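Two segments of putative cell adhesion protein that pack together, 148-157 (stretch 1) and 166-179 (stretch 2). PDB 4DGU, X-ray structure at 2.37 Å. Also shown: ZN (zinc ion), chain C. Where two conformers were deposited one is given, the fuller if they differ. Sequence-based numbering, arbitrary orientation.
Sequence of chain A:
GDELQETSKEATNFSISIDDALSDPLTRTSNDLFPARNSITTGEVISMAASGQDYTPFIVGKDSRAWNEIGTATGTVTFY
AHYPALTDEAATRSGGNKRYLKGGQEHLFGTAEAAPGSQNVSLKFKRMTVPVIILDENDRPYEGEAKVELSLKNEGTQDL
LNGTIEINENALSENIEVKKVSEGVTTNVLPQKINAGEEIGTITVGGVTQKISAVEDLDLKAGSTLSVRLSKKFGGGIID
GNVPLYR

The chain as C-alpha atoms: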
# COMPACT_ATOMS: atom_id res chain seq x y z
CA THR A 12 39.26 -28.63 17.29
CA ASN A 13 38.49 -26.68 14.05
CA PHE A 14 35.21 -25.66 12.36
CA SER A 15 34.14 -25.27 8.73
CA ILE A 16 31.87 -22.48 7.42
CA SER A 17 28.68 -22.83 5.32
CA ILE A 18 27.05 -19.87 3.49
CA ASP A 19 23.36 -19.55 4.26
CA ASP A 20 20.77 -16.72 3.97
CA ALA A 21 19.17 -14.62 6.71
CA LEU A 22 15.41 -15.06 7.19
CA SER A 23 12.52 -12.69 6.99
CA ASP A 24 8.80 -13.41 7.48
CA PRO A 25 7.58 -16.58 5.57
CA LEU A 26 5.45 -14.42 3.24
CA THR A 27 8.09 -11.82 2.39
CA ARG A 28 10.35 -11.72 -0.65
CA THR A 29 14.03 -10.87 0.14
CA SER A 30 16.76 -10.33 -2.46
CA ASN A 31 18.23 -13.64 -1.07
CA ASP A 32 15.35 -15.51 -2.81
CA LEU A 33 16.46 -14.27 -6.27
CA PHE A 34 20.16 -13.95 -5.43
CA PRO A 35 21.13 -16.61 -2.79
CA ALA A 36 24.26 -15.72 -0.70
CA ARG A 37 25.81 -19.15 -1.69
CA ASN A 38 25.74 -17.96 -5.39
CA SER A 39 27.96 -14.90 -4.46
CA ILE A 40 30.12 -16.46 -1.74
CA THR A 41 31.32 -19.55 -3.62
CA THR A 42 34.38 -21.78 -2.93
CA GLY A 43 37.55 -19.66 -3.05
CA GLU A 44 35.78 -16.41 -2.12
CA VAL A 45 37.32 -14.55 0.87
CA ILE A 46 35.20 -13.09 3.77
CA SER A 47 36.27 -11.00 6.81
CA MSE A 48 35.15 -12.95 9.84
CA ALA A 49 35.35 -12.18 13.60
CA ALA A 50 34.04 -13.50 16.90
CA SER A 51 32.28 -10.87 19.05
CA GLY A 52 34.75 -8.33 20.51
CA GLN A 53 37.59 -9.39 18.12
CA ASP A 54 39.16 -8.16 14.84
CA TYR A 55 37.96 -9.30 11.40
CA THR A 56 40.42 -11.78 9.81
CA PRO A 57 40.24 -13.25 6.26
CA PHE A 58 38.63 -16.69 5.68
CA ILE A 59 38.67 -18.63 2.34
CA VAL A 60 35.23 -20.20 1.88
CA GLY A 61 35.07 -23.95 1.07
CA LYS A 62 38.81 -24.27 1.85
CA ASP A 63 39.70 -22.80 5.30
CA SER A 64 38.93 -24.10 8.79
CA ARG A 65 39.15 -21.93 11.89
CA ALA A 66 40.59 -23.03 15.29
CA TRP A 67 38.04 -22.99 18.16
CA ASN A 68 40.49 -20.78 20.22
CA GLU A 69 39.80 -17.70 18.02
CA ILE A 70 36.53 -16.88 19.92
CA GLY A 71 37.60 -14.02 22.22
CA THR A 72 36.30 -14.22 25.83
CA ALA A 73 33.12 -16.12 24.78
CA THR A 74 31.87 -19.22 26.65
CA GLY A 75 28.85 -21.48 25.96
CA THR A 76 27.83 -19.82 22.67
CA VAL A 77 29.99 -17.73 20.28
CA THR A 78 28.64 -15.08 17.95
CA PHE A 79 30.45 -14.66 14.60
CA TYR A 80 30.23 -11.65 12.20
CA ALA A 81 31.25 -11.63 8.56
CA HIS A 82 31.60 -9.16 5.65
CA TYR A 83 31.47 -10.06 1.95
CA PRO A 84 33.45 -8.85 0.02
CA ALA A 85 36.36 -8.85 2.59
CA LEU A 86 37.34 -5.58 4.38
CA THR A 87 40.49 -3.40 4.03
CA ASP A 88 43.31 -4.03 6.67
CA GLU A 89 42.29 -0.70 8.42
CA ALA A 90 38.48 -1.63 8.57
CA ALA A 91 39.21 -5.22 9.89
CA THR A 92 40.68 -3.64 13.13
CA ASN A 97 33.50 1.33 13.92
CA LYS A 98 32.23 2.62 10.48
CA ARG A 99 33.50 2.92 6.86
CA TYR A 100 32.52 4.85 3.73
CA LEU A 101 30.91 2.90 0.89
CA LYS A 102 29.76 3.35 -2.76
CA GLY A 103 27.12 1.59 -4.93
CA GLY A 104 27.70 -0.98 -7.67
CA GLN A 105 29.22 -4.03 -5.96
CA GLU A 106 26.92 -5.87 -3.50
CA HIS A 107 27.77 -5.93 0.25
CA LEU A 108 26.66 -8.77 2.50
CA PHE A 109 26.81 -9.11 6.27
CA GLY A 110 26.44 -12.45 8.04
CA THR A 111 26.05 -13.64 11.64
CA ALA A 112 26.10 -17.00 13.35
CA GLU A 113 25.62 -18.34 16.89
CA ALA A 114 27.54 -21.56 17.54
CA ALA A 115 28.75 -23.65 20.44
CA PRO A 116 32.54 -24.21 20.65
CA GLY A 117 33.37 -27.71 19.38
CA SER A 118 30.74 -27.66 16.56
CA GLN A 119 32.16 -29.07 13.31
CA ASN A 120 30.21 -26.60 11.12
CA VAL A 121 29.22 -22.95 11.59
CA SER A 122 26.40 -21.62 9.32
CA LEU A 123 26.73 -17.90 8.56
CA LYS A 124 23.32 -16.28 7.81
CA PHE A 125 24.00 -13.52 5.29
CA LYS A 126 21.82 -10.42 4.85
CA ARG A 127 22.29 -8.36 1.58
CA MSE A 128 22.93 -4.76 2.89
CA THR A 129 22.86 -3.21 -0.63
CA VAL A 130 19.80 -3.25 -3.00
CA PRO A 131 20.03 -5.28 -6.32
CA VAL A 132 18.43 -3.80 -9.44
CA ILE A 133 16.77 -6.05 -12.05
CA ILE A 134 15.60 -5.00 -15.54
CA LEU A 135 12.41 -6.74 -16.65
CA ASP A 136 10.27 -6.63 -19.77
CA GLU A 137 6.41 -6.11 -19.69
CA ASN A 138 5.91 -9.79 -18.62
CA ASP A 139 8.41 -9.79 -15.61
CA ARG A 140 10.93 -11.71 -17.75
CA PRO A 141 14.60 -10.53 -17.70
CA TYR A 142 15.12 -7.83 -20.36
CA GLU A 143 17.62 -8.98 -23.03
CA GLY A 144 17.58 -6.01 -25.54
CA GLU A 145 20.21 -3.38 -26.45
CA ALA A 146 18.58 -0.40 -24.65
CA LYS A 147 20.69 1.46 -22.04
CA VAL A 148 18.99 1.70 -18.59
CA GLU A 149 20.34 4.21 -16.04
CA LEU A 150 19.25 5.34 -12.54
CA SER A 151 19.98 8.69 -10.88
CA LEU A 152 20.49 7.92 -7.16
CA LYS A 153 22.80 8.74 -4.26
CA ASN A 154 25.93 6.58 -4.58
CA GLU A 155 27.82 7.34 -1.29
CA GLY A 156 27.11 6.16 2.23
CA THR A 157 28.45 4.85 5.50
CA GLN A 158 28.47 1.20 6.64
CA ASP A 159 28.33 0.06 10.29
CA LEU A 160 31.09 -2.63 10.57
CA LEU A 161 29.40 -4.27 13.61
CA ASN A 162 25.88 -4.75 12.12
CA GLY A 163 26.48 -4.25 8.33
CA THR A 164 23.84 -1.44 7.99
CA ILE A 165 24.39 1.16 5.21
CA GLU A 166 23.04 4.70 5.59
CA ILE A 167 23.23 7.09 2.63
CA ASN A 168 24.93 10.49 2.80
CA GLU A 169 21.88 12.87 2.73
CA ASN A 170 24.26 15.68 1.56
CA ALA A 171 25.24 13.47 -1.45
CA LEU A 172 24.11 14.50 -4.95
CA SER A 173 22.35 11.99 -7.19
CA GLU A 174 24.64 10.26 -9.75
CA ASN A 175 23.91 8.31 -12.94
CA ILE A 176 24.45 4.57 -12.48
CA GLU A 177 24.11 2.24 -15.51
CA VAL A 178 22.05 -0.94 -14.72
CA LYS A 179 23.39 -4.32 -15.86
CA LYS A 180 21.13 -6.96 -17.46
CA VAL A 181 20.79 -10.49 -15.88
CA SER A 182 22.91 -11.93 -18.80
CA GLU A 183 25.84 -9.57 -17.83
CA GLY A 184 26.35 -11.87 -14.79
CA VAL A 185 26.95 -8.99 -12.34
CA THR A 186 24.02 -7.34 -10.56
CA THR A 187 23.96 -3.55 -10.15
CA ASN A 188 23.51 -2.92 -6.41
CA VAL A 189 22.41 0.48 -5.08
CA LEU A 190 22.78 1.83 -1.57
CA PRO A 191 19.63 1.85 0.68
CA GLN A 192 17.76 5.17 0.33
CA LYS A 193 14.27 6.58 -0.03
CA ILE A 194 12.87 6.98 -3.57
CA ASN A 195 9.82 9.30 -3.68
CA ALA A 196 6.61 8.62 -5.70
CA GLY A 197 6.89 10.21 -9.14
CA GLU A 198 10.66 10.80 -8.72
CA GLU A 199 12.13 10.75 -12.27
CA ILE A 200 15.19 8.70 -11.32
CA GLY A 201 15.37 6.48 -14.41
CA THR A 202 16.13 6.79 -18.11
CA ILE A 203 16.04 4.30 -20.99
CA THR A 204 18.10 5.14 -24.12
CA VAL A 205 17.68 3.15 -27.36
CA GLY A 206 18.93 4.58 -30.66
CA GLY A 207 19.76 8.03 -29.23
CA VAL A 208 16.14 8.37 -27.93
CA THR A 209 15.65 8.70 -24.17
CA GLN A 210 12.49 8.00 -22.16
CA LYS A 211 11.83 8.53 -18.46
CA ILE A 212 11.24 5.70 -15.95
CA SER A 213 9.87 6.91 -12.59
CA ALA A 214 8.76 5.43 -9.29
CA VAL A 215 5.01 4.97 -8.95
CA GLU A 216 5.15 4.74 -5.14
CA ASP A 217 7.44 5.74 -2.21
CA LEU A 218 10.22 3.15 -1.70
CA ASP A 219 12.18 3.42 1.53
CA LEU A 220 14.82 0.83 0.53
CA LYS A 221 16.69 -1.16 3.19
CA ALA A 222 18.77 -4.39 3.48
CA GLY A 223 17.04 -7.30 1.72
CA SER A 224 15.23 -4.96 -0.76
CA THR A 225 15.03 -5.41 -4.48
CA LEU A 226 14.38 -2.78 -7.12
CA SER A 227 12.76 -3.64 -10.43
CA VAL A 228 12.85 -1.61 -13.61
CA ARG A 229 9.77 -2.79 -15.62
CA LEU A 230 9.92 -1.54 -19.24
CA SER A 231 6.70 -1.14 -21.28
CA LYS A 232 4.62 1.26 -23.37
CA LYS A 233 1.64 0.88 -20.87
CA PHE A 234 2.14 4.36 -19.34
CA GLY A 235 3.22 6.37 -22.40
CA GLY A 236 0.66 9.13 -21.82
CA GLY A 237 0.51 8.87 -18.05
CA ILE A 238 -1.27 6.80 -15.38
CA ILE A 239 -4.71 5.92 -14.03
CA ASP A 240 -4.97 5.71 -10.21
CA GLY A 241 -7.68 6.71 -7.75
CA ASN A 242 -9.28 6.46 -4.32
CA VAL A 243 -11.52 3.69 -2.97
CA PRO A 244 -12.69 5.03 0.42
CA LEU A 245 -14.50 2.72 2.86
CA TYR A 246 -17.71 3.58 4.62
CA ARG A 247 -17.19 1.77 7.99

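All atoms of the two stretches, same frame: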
# COMPACT_ATOMS: atom_id res chain seq x y z
N VAL A 148 19.82 1.36 -19.74
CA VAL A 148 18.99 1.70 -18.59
C VAL A 148 19.90 2.29 -17.52
O VAL A 148 20.88 1.65 -17.11
CB VAL A 148 18.15 0.49 -18.03
CG1 VAL A 148 17.19 0.95 -16.93
CG2 VAL A 148 17.38 -0.22 -19.14
N GLU A 149 19.58 3.51 -17.07
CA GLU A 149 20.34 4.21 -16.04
C GLU A 149 19.42 4.69 -14.92
O GLU A 149 18.27 5.02 -15.17
CB GLU A 149 21.06 5.42 -16.64
CG GLU A 149 22.08 5.11 -17.72
CD GLU A 149 22.68 6.36 -18.33
OE1 GLU A 149 21.94 7.08 -19.05
OE2 GLU A 149 23.87 6.65 -18.06
N LEU A 150 19.95 4.79 -13.70
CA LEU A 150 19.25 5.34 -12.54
C LEU A 150 20.02 6.51 -11.98
O LEU A 150 21.26 6.48 -11.99
CB LEU A 150 19.06 4.29 -11.43
CG LEU A 150 18.23 3.06 -11.73
CD1 LEU A 150 18.26 2.11 -10.54
CD2 LEU A 150 16.77 3.43 -12.15
N SER A 151 19.33 7.53 -11.49
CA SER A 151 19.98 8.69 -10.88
C SER A 151 19.65 8.66 -9.39
O SER A 151 18.53 9.01 -8.98
CB SER A 151 19.55 10.00 -11.54
OG SER A 151 20.08 11.11 -10.83
N LEU A 152 20.61 8.14 -8.60
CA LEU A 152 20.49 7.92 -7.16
C LEU A 152 21.74 8.35 -6.43
O LEU A 152 22.78 8.55 -7.04
CB LEU A 152 20.24 6.43 -6.90
CG LEU A 152 18.92 5.84 -7.37
CD1 LEU A 152 18.93 4.34 -7.23
CD2 LEU A 152 17.72 6.46 -6.63
N LYS A 153 21.66 8.41 -5.10
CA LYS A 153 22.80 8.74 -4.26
C LYS A 153 23.68 7.49 -4.19
O LYS A 153 23.20 6.37 -4.00
CB LYS A 153 22.32 9.25 -2.90
CG LYS A 153 21.63 10.60 -3.03
CD LYS A 153 20.82 11.00 -1.81
CE LYS A 153 19.81 12.08 -2.15
NZ LYS A 153 20.44 13.30 -2.76
N ASN A 154 24.98 7.68 -4.44
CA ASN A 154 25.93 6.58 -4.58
C ASN A 154 27.03 6.59 -3.51
O ASN A 154 28.04 5.89 -3.67
CB ASN A 154 26.51 6.69 -5.99
CG ASN A 154 27.27 5.50 -6.47
OD1 ASN A 154 26.77 4.38 -6.47
ND2 ASN A 154 28.49 5.74 -6.89
N GLU A 155 26.85 7.33 -2.39
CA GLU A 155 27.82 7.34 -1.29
C GLU A 155 27.13 7.24 0.05
O GLU A 155 26.14 7.91 0.30
CB GLU A 155 28.73 8.59 -1.28
CG GLU A 155 29.88 8.53 -2.27
CD GLU A 155 29.51 9.01 -3.66
OE1 GLU A 155 28.65 9.91 -3.77
OE2 GLU A 155 30.11 8.50 -4.64
N GLY A 156 27.67 6.39 0.91
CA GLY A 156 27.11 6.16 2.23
C GLY A 156 28.13 5.68 3.23
O GLY A 156 29.31 5.58 2.93
N THR A 157 27.64 5.34 4.41
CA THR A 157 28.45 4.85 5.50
C THR A 157 27.93 3.49 5.93
O THR A 157 26.72 3.33 6.10
CB THR A 157 28.45 5.88 6.64
OG1 THR A 157 29.02 7.09 6.14
CG2 THR A 157 29.26 5.44 7.86
N GLU A 166 23.87 3.49 5.52
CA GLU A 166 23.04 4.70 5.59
C GLU A 166 23.65 5.68 4.60
O GLU A 166 24.85 5.93 4.64
CB GLU A 166 22.93 5.25 7.04
CG GLU A 166 22.41 6.69 7.21
CD GLU A 166 21.02 7.08 6.72
OE1 GLU A 166 20.06 6.29 6.91
OE2 GLU A 166 20.89 8.21 6.20
N ILE A 167 22.83 6.17 3.69
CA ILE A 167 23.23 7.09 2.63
C ILE A 167 23.62 8.44 3.20
O ILE A 167 23.13 8.84 4.26
CB ILE A 167 22.07 7.21 1.54
CG1 ILE A 167 22.60 7.53 0.15
CG2 ILE A 167 20.93 8.15 1.93
CD1 ILE A 167 22.99 6.36 -0.60
N ASN A 168 24.53 9.11 2.51
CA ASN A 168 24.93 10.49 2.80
C ASN A 168 23.81 11.38 2.23
O ASN A 168 23.62 11.43 1.01
CB ASN A 168 26.30 10.78 2.18
CG ASN A 168 26.85 12.18 2.39
OD1 ASN A 168 26.32 13.01 3.16
ND2 ASN A 168 27.96 12.46 1.71
N GLU A 169 23.02 12.01 3.12
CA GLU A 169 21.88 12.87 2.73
C GLU A 169 22.36 14.11 1.95
O GLU A 169 21.62 14.64 1.12
CB GLU A 169 21.07 13.30 3.97
CG GLU A 169 20.29 12.17 4.65
CD GLU A 169 19.25 11.44 3.82
OE1 GLU A 169 18.57 12.09 2.99
OE2 GLU A 169 19.10 10.22 4.02
N ASN A 170 23.61 14.54 2.22
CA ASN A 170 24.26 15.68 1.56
C ASN A 170 24.76 15.29 0.15
O ASN A 170 25.08 16.18 -0.64
CB ASN A 170 25.41 16.22 2.42
CG ASN A 170 24.95 16.65 3.80
OD1 ASN A 170 24.23 17.65 3.96
ND2 ASN A 170 25.34 15.88 4.81
N ALA A 171 24.80 13.98 -0.16
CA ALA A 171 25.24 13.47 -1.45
C ALA A 171 24.32 13.93 -2.58
O ALA A 171 23.12 14.10 -2.37
N LEU A 172 24.88 14.16 -3.77
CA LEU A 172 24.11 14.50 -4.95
C LEU A 172 23.80 13.21 -5.68
O LEU A 172 24.54 12.25 -5.54
CB LEU A 172 24.85 15.48 -5.87
CG LEU A 172 25.21 16.88 -5.33
CD1 LEU A 172 25.99 17.64 -6.37
CD2 LEU A 172 23.97 17.69 -4.96
N SER A 173 22.71 13.18 -6.45
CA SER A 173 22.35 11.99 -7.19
C SER A 173 23.26 11.83 -8.40
O SER A 173 23.60 12.82 -9.05
CB SER A 173 20.88 12.06 -7.58
OG SER A 173 20.07 12.04 -6.41
N GLU A 174 23.72 10.59 -8.65
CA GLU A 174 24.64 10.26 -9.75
C GLU A 174 24.02 9.26 -10.69
O GLU A 174 23.26 8.41 -10.24
CB GLU A 174 25.96 9.67 -9.23
CG GLU A 174 26.66 10.46 -8.13
CD GLU A 174 28.04 9.94 -7.81
OE1 GLU A 174 28.28 8.72 -7.95
OE2 GLU A 174 28.91 10.78 -7.48
N ASN A 175 24.42 9.28 -11.96
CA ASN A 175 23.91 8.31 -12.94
C ASN A 175 24.70 7.02 -12.86
O ASN A 175 25.92 7.01 -12.99
CB ASN A 175 23.89 8.87 -14.36
CG ASN A 175 22.52 9.38 -14.73
OD1 ASN A 175 21.66 8.63 -15.20
ND2 ASN A 175 22.26 10.65 -14.44
N ILE A 176 23.96 5.95 -12.62
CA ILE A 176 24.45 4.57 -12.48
C ILE A 176 23.82 3.74 -13.60
O ILE A 176 22.59 3.67 -13.68
CB ILE A 176 24.07 4.02 -11.06
CG1 ILE A 176 24.58 4.95 -9.90
CG2 ILE A 176 24.58 2.57 -10.86
CD1 ILE A 176 23.53 5.24 -8.78
N GLU A 177 24.64 3.12 -14.47
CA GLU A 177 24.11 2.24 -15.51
C GLU A 177 23.74 0.87 -14.87
O GLU A 177 24.48 0.35 -14.02
CB GLU A 177 25.09 2.06 -16.66
CG GLU A 177 24.41 1.61 -17.94
CD GLU A 177 25.30 1.24 -19.12
OE1 GLU A 177 26.47 1.68 -19.17
OE2 GLU A 177 24.80 0.52 -20.02
N VAL A 178 22.57 0.32 -15.26
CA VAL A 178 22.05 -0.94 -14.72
C VAL A 178 22.40 -2.08 -15.67
O VAL A 178 22.15 -2.01 -16.87
CB VAL A 178 20.52 -0.84 -14.41
CG1 VAL A 178 19.99 -2.12 -13.76
CG2 VAL A 178 20.22 0.34 -13.51
N LYS A 179 23.01 -3.12 -15.12
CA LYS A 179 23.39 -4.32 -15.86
C LYS A 179 22.19 -5.25 -16.05
O LYS A 179 21.32 -5.34 -15.17
CB LYS A 179 24.51 -5.08 -15.10
CG LYS A 179 25.72 -4.23 -14.77
CD LYS A 179 27.01 -4.94 -15.18
CE LYS A 179 28.22 -4.05 -15.03
NZ LYS A 179 29.38 -4.54 -15.83
ZN ZN C . 29.92 10.04 -6.08
O HOH W 1 26.43 7.07 -16.31
O HOH W 2 26.02 10.17 -4.86

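Antiparallel strands bond in alternating pairs, and where the pairing is interrupted, side chains, water or a metal can still link the strands. These two stretches illustrate the principle. Residues 148-153 run against 173-177, their directions 142° apart. Leu-150 and Ile-176 form a closed pair, Leu-150 N to Ile-176 O at 2.9 Å and Ile-176 N to Leu-150 O at 2.8 Å; Leu-152 and Glu-174 repeat it, with Leu-152 N to Glu-174 O at 3.1 Å and Glu-174 N to Leu-152 O at 2.8 Å. Between them Ser-151 faces Asn-175 without such bonds, its CA only 3.4 Å from Glu-174 O, a CA-H...O contact. Farther along, Thr-157 and Glu-166 close a second ladder, each backbone N 2.9 Å from the other's O. Beside them, Gly-156 lets the backbones approach to 4.0 Å between its CA and that of Ile-167; a CB here would clash with Glu-166 O.

Where the ladder breaks, stretch 2 makes a type I turn from Asn-168 to Ala-171, and Lys-153 reaches across to it: its NZ donates to Ala-171 O at 2.8 Å, placing the ammonium on a backbone carbonyl, while its CB packs 3.5 Å from CG1 of Ile-167. A water accepts from Asn-154 N (2.7 Å) and donates to Leu-172 O (2.6 Å), satisfying backbone groups that do not pair directly.

Leu-150 and Leu-152 make apolar contacts: Leu-150 CG lies 3.8 Å from Val-178 CG2, and Leu-152 CB 4.0 Å from Ile-176 CD1. Glu-174, on the same face as the leucines, brings a charge. Glu-155 and Glu-174 bring like charges together, OE1 to OE1 at 4.4 Å, but a zinc ion binds Glu-155 OE2 at 2.1 Å and Glu-174 OE2 at 1.9 Å, its positive charge offsetting their repulsion and tying the stretches together.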